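Local coordinates for hypothetical protein, IPT/TIG domain protein (Bacteroides ovatus, PDB 4HW6) that is of uncharacterised function but, with an IPT/TIG domain joined to a six-bladed beta-propeller, probably binds carbohydrate as an auxiliary nutrient-binding protein, at residues E346-A349 with G350-D353. Numbering follows the deposited sequence.
Sequences EAYA and GEED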
loop_
_atom_site.group_PDB
_atom_site.type_symbol
_atom_site.label_atom_id
_atom_site.label_comp_id
_atom_site.label_asym_id
_atom_site.label_seq_id
_atom_site.Cartn_x
_atom_site.Cartn_y
_atom_site.Cartn_z
ATOM N N GLU A 346 -3.478 -4.098 13.703
ATOM C CA GLU A 346 -3.296 -4.995 14.850
ATOM C C GLU A 346 -3.859 -4.457 16.169
ATOM O O GLU A 346 -4.262 -5.238 17.019
ATOM C CB GLU A 346 -1.817 -5.394 14.990
ATOM C CG GLU A 346 -1.352 -6.351 13.890
ATOM C CD GLU A 346 -2.192 -7.630 13.819
ATOM O OE1 GLU A 346 -2.350 -8.301 14.867
ATOM O OE2 GLU A 346 -2.705 -7.959 12.720
ATOM N N ALA A 347 -3.939 -3.136 16.323
ATOM C CA ALA A 347 -4.640 -2.549 17.454
ATOM C C ALA A 347 -6.131 -2.939 17.530
ATOM O O ALA A 347 -6.723 -2.870 18.591
ATOM C CB ALA A 347 -4.490 -1.040 17.447
ATOM N N TYR A 348 -6.731 -3.342 16.412
ATOM C CA TYR A 348 -8.138 -3.744 16.384
ATOM C C TYR A 348 -8.343 -5.254 16.525
ATOM O O TYR A 348 -9.465 -5.733 16.333
ATOM C CB TYR A 348 -8.798 -3.348 15.061
ATOM C CG TYR A 348 -8.743 -1.873 14.669
ATOM C CD1 TYR A 348 -8.479 -0.874 15.612
ATOM C CD2 TYR A 348 -9.020 -1.487 13.360
ATOM C CE1 TYR A 348 -8.453 0.470 15.244
ATOM C CE2 TYR A 348 -8.991 -0.154 12.991
ATOM C CZ TYR A 348 -8.695 0.819 13.939
ATOM O OH TYR A 348 -8.688 2.149 13.536
ATOM N N ALA A 349 -7.281 -6.001 16.820
ATOM C CA ALA A 349 -7.362 -7.468 16.897
ATOM C C ALA A 349 -8.530 -7.896 17.780
ATOM O O ALA A 349 -8.659 -7.457 18.930
ATOM C CB ALA A 349 -6.053 -8.060 17.427
ATOM N N GLY A 350 -9.393 -8.733 17.210
ATOM C CA GLY A 350 -10.551 -9.277 17.907
ATOM C C GLY A 350 -11.799 -8.419 17.893
ATOM O O GLY A 350 -12.830 -8.827 18.407
ATOM N N GLU A 351 -11.729 -7.227 17.309
ATOM C CA GLU A 351 -12.907 -6.360 17.235
ATOM C C GLU A 351 -13.694 -6.794 16.016
ATOM O O GLU A 351 -13.168 -7.535 15.186
ATOM C CB GLU A 351 -12.494 -4.881 17.210
ATOM C CG GLU A 351 -11.661 -4.530 18.439
ATOM C CD GLU A 351 -11.461 -3.043 18.688
ATOM O OE1 GLU A 351 -11.176 -2.689 19.856
ATOM O OE2 GLU A 351 -11.575 -2.227 17.742
ATOM N N GLU A 352 -14.950 -6.363 15.911
ATOM C CA GLU A 352 -15.792 -6.757 14.775
ATOM C C GLU A 352 -15.166 -6.318 13.460
ATOM O O GLU A 352 -15.249 -7.027 12.450
ATOM C CB GLU A 352 -17.207 -6.179 14.884
ATOM C CG GLU A 352 -18.189 -7.120 15.573
ATOM C CD GLU A 352 -19.627 -6.671 15.429
ATOM O OE1 GLU A 352 -19.957 -6.019 14.408
ATOM O OE2 GLU A 352 -20.431 -6.981 16.337
ATOM N N ASP A 353 -14.544 -5.144 13.473
ATOM C CA ASP A 353 -13.828 -4.663 12.290
ATOM C C ASP A 353 -12.335 -4.537 12.585
ATOM O O ASP A 353 -11.922 -3.709 13.373
ATOM C CB ASP A 353 -14.384 -3.317 11.819
ATOM C CG ASP A 353 -13.957 -2.972 10.406
ATOM O OD1 ASP A 353 -12.990 -3.561 9.867
ATOM O OD2 ASP A 353 -14.602 -2.094 9.799
#
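Tyr348 and Glu351 close a type II beta turn, Glu351 N donating to Tyr348 O at 2.9 Å with an N-H...O angle of 160°. The preceding 3-10 segment 346-348 ends in a bond from Ala349 N to Glu346 O at 3.1 Å, and the chain then enters the turn, within the loop joining strands 337-344 and 355-361 of one propeller blade. Gly350 has a positive phi, and a beta carbon there would clash with Ala349 O, which accounts for glycine at the corner. Glu351 folds back beside the turn: with CG beside its own backbone N (chi1 -58°), that methylene lies 3.3 Å from Tyr348 O. Its extended chain then carries OE2 to 4.0 Å from Tyr348 CD1, the carboxylate and ring planes being only 1° apart; at that separation and oblique approach the pair is a loose van der Waals contact. Asp353 contributes its backbone, O lying 3.6 Å from Tyr348 CB and 3.7 Å from CD2. Beyond the turn, Tyr348 OH hydrogen-bonds to Asp356 and the ring touches Thr371 and Pro372, while Asp353 OD1 is hydrogen-bonded to both His281 NE2 and Tyr355 N. Replacing Tyr348 with alanine is likely to leave Asp356 without its phenol partner and open a gap beside Thr371 and Pro372. Across the two segments the hydrogen bond is main chain to main chain, while Gly350 N is held by the Glu354 carboxylate, and the tyrosine hydroxyl and aspartate carboxylate tie the turn to surrounding parts of the propeller.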